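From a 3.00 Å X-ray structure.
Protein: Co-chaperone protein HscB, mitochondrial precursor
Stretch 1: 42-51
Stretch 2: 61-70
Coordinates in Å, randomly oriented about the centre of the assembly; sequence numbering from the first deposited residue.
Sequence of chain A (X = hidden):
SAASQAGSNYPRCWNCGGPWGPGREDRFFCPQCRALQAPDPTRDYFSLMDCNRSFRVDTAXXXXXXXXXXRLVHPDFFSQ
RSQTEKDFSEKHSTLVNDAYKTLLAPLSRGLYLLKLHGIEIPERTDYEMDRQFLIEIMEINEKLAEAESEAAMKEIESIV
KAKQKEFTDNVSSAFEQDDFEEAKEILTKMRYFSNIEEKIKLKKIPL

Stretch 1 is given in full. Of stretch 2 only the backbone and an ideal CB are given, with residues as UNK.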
ATOM      1  N   THR A  42      13.070  -1.126 -11.059  1.00 69.56           N
ATOM      2  CA  THR A  42      13.669  -1.583  -9.803  1.00 69.68           C
ATOM      3  C   THR A  42      13.372  -0.688  -8.605  1.00 69.37           C
ATOM      4  O   THR A  42      13.560  -1.107  -7.461  1.00 69.67           O
ATOM      5  CB  THR A  42      15.191  -1.713  -9.909  1.00 69.86           C
ATOM      6  OG1 THR A  42      15.759  -0.420 -10.149  1.00 68.99           O
ATOM      7  CG2 THR A  42      15.576  -2.678 -11.022  1.00 67.34           C
ATOM      8  N   ARG A  43      12.928   0.537  -8.872  1.00 68.98           N
ATOM      9  CA  ARG A  43      12.643   1.514  -7.831  1.00 69.08           C
ATOM     10  C   ARG A  43      11.427   1.104  -7.018  1.00 70.60           C
ATOM     11  O   ARG A  43      10.327   0.968  -7.568  1.00 70.79           O
ATOM     12  CB  ARG A  43      12.404   2.885  -8.447  1.00 68.70           C
ATOM     13  CG  ARG A  43      12.274   3.978  -7.418  1.00 74.19           C
ATOM     14  CD  ARG A  43      12.385   5.360  -8.026  1.00 78.86           C
ATOM     15  NE  ARG A  43      12.410   6.387  -6.984  1.00 83.75           N
ATOM     16  CZ  ARG A  43      12.429   7.700  -7.208  1.00 87.56           C
ATOM     17  NH1 ARG A  43      12.445   8.548  -6.180  1.00 85.39           N
ATOM     18  NH2 ARG A  43      12.427   8.167  -8.456  1.00 87.39           N
ATOM     19  N   ASP A  44      11.620   0.907  -5.710  1.00 70.96           N
ATOM     20  CA  ASP A  44      10.519   0.504  -4.845  1.00 70.64           C
ATOM     21  C   ASP A  44       9.595   1.695  -4.567  1.00 72.38           C
ATOM     22  O   ASP A  44       9.928   2.849  -4.882  1.00 73.40           O
ATOM     23  CB  ASP A  44      11.035  -0.152  -3.554  1.00 69.99           C
ATOM     24  CG  ASP A  44      11.486   0.863  -2.494  1.00 74.92           C
ATOM     25  OD1 ASP A  44      10.733   1.826  -2.206  1.00 74.34           O
ATOM     26  OD2 ASP A  44      12.584   0.672  -1.908  1.00 77.57           O
ATOM     27  N   TYR A  45       8.439   1.419  -3.969  1.00 72.43           N
ATOM     28  CA  TYR A  45       7.457   2.453  -3.685  1.00 71.48           C
ATOM     29  C   TYR A  45       7.899   3.480  -2.629  1.00 70.58           C
ATOM     30  O   TYR A  45       7.584   4.662  -2.745  1.00 70.99           O
ATOM     31  CB  TYR A  45       6.130   1.815  -3.281  1.00 72.05           C
ATOM     32  CG  TYR A  45       5.355   1.128  -4.400  1.00 74.36           C
ATOM     33  CD1 TYR A  45       5.524   1.492  -5.738  1.00 73.33           C
ATOM     34  CD2 TYR A  45       4.413   0.150  -4.103  1.00 73.67           C
ATOM     35  CE1 TYR A  45       4.792   0.887  -6.732  1.00 68.07           C
ATOM     36  CE2 TYR A  45       3.690  -0.459  -5.083  1.00 74.12           C
ATOM     37  CZ  TYR A  45       3.874  -0.094  -6.397  1.00 73.96           C
ATOM     38  OH  TYR A  45       3.131  -0.725  -7.375  1.00 73.93           O
ATOM     39  N   PHE A  46       8.624   3.045  -1.607  1.00 69.35           N
ATOM     40  CA  PHE A  46       9.069   3.974  -0.578  1.00 69.28           C
ATOM     41  C   PHE A  46      10.008   5.022  -1.159  1.00 68.43           C
ATOM     42  O   PHE A  46       9.976   6.196  -0.774  1.00 67.79           O
ATOM     43  CB  PHE A  46       9.732   3.221   0.571  1.00 70.25           C
ATOM     44  CG  PHE A  46       8.771   2.393   1.373  1.00 74.11           C
ATOM     45  CD1 PHE A  46       7.966   2.989   2.347  1.00 71.31           C
ATOM     46  CD2 PHE A  46       8.658   1.023   1.146  1.00 67.82           C
ATOM     47  CE1 PHE A  46       7.064   2.236   3.077  1.00 70.17           C
ATOM     48  CE2 PHE A  46       7.758   0.265   1.875  1.00 69.92           C
ATOM     49  CZ  PHE A  46       6.954   0.868   2.838  1.00 71.25           C
ATOM     50  N   SER A  47      10.841   4.580  -2.095  1.00 67.88           N
ATOM     51  CA  SER A  47      11.771   5.459  -2.774  1.00 67.21           C
ATOM     52  C   SER A  47      11.004   6.433  -3.650  1.00 66.74           C
ATOM     53  O   SER A  47      11.243   7.648  -3.605  1.00 66.13           O
ATOM     54  CB  SER A  47      12.758   4.646  -3.614  1.00 67.06           C
ATOM     55  OG  SER A  47      13.425   5.477  -4.549  1.00 64.93           O
ATOM     56  N   LEU A  48      10.078   5.892  -4.437  1.00 66.60           N
ATOM     57  CA  LEU A  48       9.290   6.703  -5.359  1.00 67.59           C
ATOM     58  C   LEU A  48       8.470   7.717  -4.599  1.00 68.68           C
ATOM     59  O   LEU A  48       8.219   8.791  -5.092  1.00 69.32           O
ATOM     60  CB  LEU A  48       8.381   5.834  -6.243  1.00 67.93           C
ATOM     61  CG  LEU A  48       7.453   6.526  -7.254  1.00 65.24           C
ATOM     62  CD1 LEU A  48       8.228   7.243  -8.314  1.00 65.23           C
ATOM     63  CD2 LEU A  48       6.511   5.546  -7.896  1.00 66.63           C
HETATM   64  N   MSE A  49       8.066   7.379  -3.387  1.00 70.52           N
HETATM   65  CA  MSE A  49       7.280   8.297  -2.591  1.00 72.93           C
HETATM   66  C   MSE A  49       8.154   9.085  -1.647  1.00 73.94           C
HETATM   67  O   MSE A  49       7.652   9.807  -0.785  1.00 75.08           O
HETATM   68  CB  MSE A  49       6.186   7.545  -1.846  1.00 74.78           C
HETATM   69  CG  MSE A  49       5.053   7.092  -2.776  1.00 82.36           C
HETATM   70 SE   MSE A  49       4.084   8.617  -3.575  1.00 96.88          SE
HETATM   71  CE  MSE A  49       3.982   7.935  -5.382  1.00 83.34           C
ATOM     72  N   ASP A  50       9.469   8.948  -1.834  1.00 74.23           N
ATOM     73  CA  ASP A  50      10.488   9.673  -1.070  1.00 73.35           C
ATOM     74  C   ASP A  50      10.351   9.554   0.449  1.00 72.83           C
ATOM     75  O   ASP A  50      10.159  10.557   1.137  1.00 72.34           O
ATOM     76  CB  ASP A  50      10.517  11.145  -1.477  1.00 72.94           C
ATOM     77  CG  ASP A  50      11.684  11.875  -0.882  1.00 75.48           C
ATOM     78  OD1 ASP A  50      12.805  11.328  -0.952  1.00 75.52           O
ATOM     79  OD2 ASP A  50      11.477  12.977  -0.331  1.00 78.92           O
ATOM     80  N   CYS A  51      10.448   8.329   0.962  1.00 72.81           N
ATOM     81  CA  CYS A  51      10.472   8.087   2.415  1.00 73.06           C
ATOM     82  C   CYS A  51      11.161   6.752   2.743  1.00 73.41           C
ATOM     83  O   CYS A  51      11.390   5.930   1.846  1.00 73.07           O
ATOM     84  CB  CYS A  51       9.060   8.169   3.009  1.00 72.75           C
ATOM     85  SG  CYS A  51       7.826   7.131   2.173  1.00 74.66           S
ATOM     86  N   UNK A  61       2.694  14.013   4.279  1.00 68.70           N
ATOM     87  CA  UNK A  61       3.850  14.116   3.398  1.00 68.29           C
ATOM     88  C   UNK A  61       3.601  13.310   2.131  1.00 68.82           C
ATOM     89  O   UNK A  61       3.802  13.791   1.016  1.00 68.50           O
ATOM     90  CB  UNK A  61       5.119  13.634   4.104  1.00 68.29           C
ATOM     91  N   UNK A  62       3.130  12.085   2.328  1.00 69.32           N
ATOM     92  CA  UNK A  62       2.859  11.157   1.248  1.00 69.63           C
ATOM     93  C   UNK A  62       1.980  11.779   0.183  1.00 70.20           C
ATOM     94  O   UNK A  62       2.292  11.730  -1.008  1.00 70.34           O
ATOM     95  CB  UNK A  62       2.202   9.887   1.793  1.00 69.63           C
ATOM     96  N   UNK A  63       0.883  12.371   0.643  1.00 70.88           N
ATOM     97  CA  UNK A  63      -0.115  13.013  -0.198  1.00 70.44           C
ATOM     98  C   UNK A  63       0.503  14.185  -0.973  1.00 68.82           C
ATOM     99  O   UNK A  63       0.197  14.405  -2.143  1.00 68.01           O
ATOM    100  CB  UNK A  63      -1.293  13.495   0.651  1.00 70.44           C
ATOM    101  N   UNK A  64       1.406  14.903  -0.311  1.00 68.69           N
ATOM    102  CA  UNK A  64       2.161  15.998  -0.917  1.00 68.53           C
ATOM    103  C   UNK A  64       3.070  15.511  -2.058  1.00 67.93           C
ATOM    104  O   UNK A  64       3.056  16.084  -3.152  1.00 67.29           O
ATOM    105  CB  UNK A  64       2.999  16.703   0.151  1.00 68.53           C
ATOM    106  N   UNK A  65       3.851  14.456  -1.798  1.00 67.26           N
ATOM    107  CA  UNK A  65       4.691  13.847  -2.823  1.00 66.30           C
ATOM    108  C   UNK A  65       3.815  13.475  -3.989  1.00 66.79           C
ATOM    109  O   UNK A  65       4.111  13.831  -5.128  1.00 67.14           O
ATOM    110  CB  UNK A  65       5.440  12.625  -2.289  1.00 66.30           C
ATOM    111  N   UNK A  66       2.734  12.752  -3.695  1.00 67.04           N
ATOM    112  CA  UNK A  66       1.794  12.310  -4.717  1.00 67.07           C
ATOM    113  C   UNK A  66       1.459  13.447  -5.684  1.00 67.64           C
ATOM    114  O   UNK A  66       1.402  13.246  -6.900  1.00 67.03           O
ATOM    115  CB  UNK A  66       0.517  11.775  -4.066  1.00 67.07           C
ATOM    116  N   UNK A  67       1.251  14.639  -5.136  1.00 68.66           N
ATOM    117  CA  UNK A  67       0.970  15.808  -5.959  1.00 70.49           C
ATOM    118  C   UNK A  67       2.180  16.292  -6.764  1.00 71.59           C
ATOM    119  O   UNK A  67       2.079  16.449  -7.976  1.00 72.00           O
ATOM    120  CB  UNK A  67       0.462  16.945  -5.070  1.00 70.49           C
ATOM    121  N   UNK A  68       3.314  16.521  -6.100  1.00 72.52           N
ATOM    122  CA  UNK A  68       4.536  16.937  -6.795  1.00 73.98           C
ATOM    123  C   UNK A  68       4.732  16.107  -8.059  1.00 74.30           C
ATOM    124  O   UNK A  68       4.942  16.651  -9.147  1.00 73.83           O
ATOM    125  CB  UNK A  68       5.753  16.803  -5.878  1.00 73.98           C
ATOM    126  N   UNK A  69       4.658  14.787  -7.900  1.00 74.80           N
ATOM    127  CA  UNK A  69       4.955  13.880  -8.992  1.00 75.74           C
ATOM    128  C   UNK A  69       3.876  13.952 -10.049  1.00 76.88           C
ATOM    129  O   UNK A  69       4.174  13.940 -11.252  1.00 77.56           O
ATOM    130  CB  UNK A  69       5.104  12.446  -8.479  1.00 75.74           C
ATOM    131  N   UNK A  70       2.628  14.060  -9.604  1.00 77.20           N
ATOM    132  CA  UNK A  70       1.511  14.066 -10.537  1.00 78.24           C
ATOM    133  C   UNK A  70       1.494  15.368 -11.340  1.00 78.93           C
ATOM    134  O   UNK A  70       0.911  15.443 -12.420  1.00 79.41           O
ATOM    135  CB  UNK A  70       0.189  13.880  -9.790  1.00 78.24           C
TER

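Stretch 2 is a continuous helix, with the backbone N of residues 65 to 70 bonded to the O four residues earlier, so every position favours a helix-compatible residue. Stretch 1 offers it the end of a short helix: the selenomethionine side chain of Met49, the tip of Leu48, and the carbonyls of residues 47 to 49.

Position 61 points its CA-to-CB bond toward stretch 1, but nothing lies within 5.5 Å of the ideal CB. The space would admit a polar or long flexible chain. It is Lys61, whose side chain comes no nearer than 6.4 Å, from Lys61 CD to Asp50 O.

At position 62 the bond points sideways, and the ideal CB again touches nothing. An apolar chain of moderate length could still reach Met49; leucine, isoleucine or methionine would be reasonable. It is Leu62, with chi1 t and chi2 p, and its CD1 packs 3.7 Å from Met49 CB.

Position 63 points away and 64 is out of reach, so stretch 1 sets no preference at either. They are Gln63 and His64, and neither makes contact.

Position 65 is the centre of the contact. Its CA lies 6.1 Å from the CA of Met49, and its ideal CB points toward stretch 1, 3.9 Å from Met49 O. A carbonyl oxygen, Met49 O, lies beside the start of the chain, with Met49 SE nearby, and the carbonyls of Ser47 and Leu48 lie farther out, so a long chain with an aliphatic stem and a polar or cationic end would suit; lysine, glutamine or arginine are all conceivable. It is Arg65. Its CG lies 4.0 Å from Met49 SE, while its NH2 comes 2.6 Å from Leu48 O, at an angle too poor for a hydrogen bond. The like-charged Arg43 is near, with its NH1 3.9 Å from Arg65 NH2. Arg43 NH1 itself donates to Ser47 O at 3.0 Å.

At position 66 the bond runs sideways, with the ideal CB 4.8 Å from Met49 SE. An apolar or aromatic residue could border the selenium. It is Tyr66, chi1 t, whose backbone N lies 4.4 Å from Met49 SE and whose hydroxyl is bonded elsewhere in the structure.

Position 67 is out of reach, and 68 points toward stretch 1 across open space; polar residues suit both. They are Gln67 and Gln68.

Position 69 also points toward stretch 1, where Leu48 CD1 and Met49 CE offer an apolar surface beyond the reach of a short chain. Leucine, methionine or phenylalanine could fill the gap. It is Leu69, and its CD1 sits 4.2 Å from both Leu48 CD1 and Met49 CE.

Position 70 is out of reach, so stretch 1 sets no preference and many residues, polar ones included, would do. It is Gln70.

Stretch 2, residues 61-70: KLQHRYQQLQ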
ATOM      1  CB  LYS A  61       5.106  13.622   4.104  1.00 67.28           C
ATOM      2  CG  LYS A  61       5.872  14.718   4.773  1.00 71.00           C
ATOM      3  CD  LYS A  61       7.170  14.237   5.395  1.00 77.16           C
ATOM      4  CE  LYS A  61       8.006  15.431   5.877  1.00 81.46           C
ATOM      5  NZ  LYS A  61       9.276  15.023   6.545  1.00 85.92           N
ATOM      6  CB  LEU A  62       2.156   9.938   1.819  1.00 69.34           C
ATOM      7  CG  LEU A  62       2.096   8.754   0.883  1.00 70.66           C
ATOM      8  CD1 LEU A  62       3.512   8.266   0.569  1.00 70.77           C
ATOM      9  CD2 LEU A  62       1.258   7.676   1.551  1.00 75.52           C
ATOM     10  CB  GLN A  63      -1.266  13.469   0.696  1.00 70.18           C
ATOM     11  CG  GLN A  63      -2.584  13.728  -0.018  1.00 74.52           C
ATOM     12  CD  GLN A  63      -3.600  14.429   0.879  1.00 72.17           C
ATOM     13  OE1 GLN A  63      -3.612  14.248   2.096  1.00 77.44           O
ATOM     14  NE2 GLN A  63      -4.454  15.234   0.275  1.00 74.62           N
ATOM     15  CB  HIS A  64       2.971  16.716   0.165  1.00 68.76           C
ATOM     16  CG  HIS A  64       3.697  17.926  -0.324  1.00 73.82           C
ATOM     17  ND1 HIS A  64       3.046  19.052  -0.779  1.00 78.01           N
ATOM     18  CD2 HIS A  64       5.021  18.192  -0.421  1.00 77.66           C
ATOM     19  CE1 HIS A  64       3.937  19.957  -1.144  1.00 79.55           C
ATOM     20  NE2 HIS A  64       5.143  19.459  -0.934  1.00 80.17           N
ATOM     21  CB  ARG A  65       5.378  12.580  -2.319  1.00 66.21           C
ATOM     22  CG  ARG A  65       6.279  11.910  -3.370  1.00 67.35           C
ATOM     23  CD  ARG A  65       7.711  12.380  -3.189  1.00 72.88           C
ATOM     24  NE  ARG A  65       8.460  12.661  -4.419  1.00 68.47           N
ATOM     25  CZ  ARG A  65       9.403  11.880  -4.937  1.00 66.72           C
ATOM     26  NH1 ARG A  65      10.030  12.255  -6.027  1.00 67.66           N
ATOM     27  NH2 ARG A  65       9.728  10.723  -4.386  1.00 75.40           N
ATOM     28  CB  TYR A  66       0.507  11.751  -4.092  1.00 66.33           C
ATOM     29  CG  TYR A  66      -0.504  11.349  -5.140  1.00 65.68           C
ATOM     30  CD1 TYR A  66      -0.321  10.184  -5.901  1.00 68.24           C
ATOM     31  CD2 TYR A  66      -1.614  12.145  -5.412  1.00 61.75           C
ATOM     32  CE1 TYR A  66      -1.234   9.816  -6.891  1.00 65.39           C
ATOM     33  CE2 TYR A  66      -2.532  11.787  -6.404  1.00 60.45           C
ATOM     34  CZ  TYR A  66      -2.338  10.623  -7.133  1.00 63.03           C
ATOM     35  OH  TYR A  66      -3.239  10.261  -8.100  1.00 65.14           O
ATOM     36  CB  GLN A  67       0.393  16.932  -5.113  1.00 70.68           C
ATOM     37  CG  GLN A  67      -0.943  16.589  -4.494  1.00 73.41           C
ATOM     38  CD  GLN A  67      -1.203  17.407  -3.265  1.00 81.13           C
ATOM     39  OE1 GLN A  67      -0.899  18.598  -3.230  1.00 85.93           O
ATOM     40  NE2 GLN A  67      -1.750  16.773  -2.234  1.00 83.70           N
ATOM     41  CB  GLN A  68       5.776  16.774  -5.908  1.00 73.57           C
ATOM     42  CG  GLN A  68       5.865  17.699  -4.710  1.00 77.30           C
ATOM     43  CD  GLN A  68       6.976  17.300  -3.736  1.00 75.71           C
ATOM     44  OE1 GLN A  68       7.596  16.233  -3.863  1.00 78.80           O
ATOM     45  NE2 GLN A  68       7.227  18.163  -2.756  1.00 81.01           N
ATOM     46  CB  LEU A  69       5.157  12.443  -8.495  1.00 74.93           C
ATOM     47  CG  LEU A  69       6.308  12.285  -7.501  1.00 74.15           C
ATOM     48  CD1 LEU A  69       6.490  10.831  -7.096  1.00 72.56           C
ATOM     49  CD2 LEU A  69       7.598  12.853  -8.079  1.00 68.86           C
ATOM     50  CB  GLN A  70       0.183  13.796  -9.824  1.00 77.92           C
ATOM     51  CG  GLN A  70      -0.783  12.899 -10.613  1.00 79.30           C
ATOM     52  CD  GLN A  70      -0.106  11.690 -11.285  1.00 83.91           C
ATOM     53  OE1 GLN A  70       0.538  11.829 -12.328  1.00 87.07           O
ATOM     54  NE2 GLN A  70      -0.283  10.500 -10.704  1.00 81.38           N
TER
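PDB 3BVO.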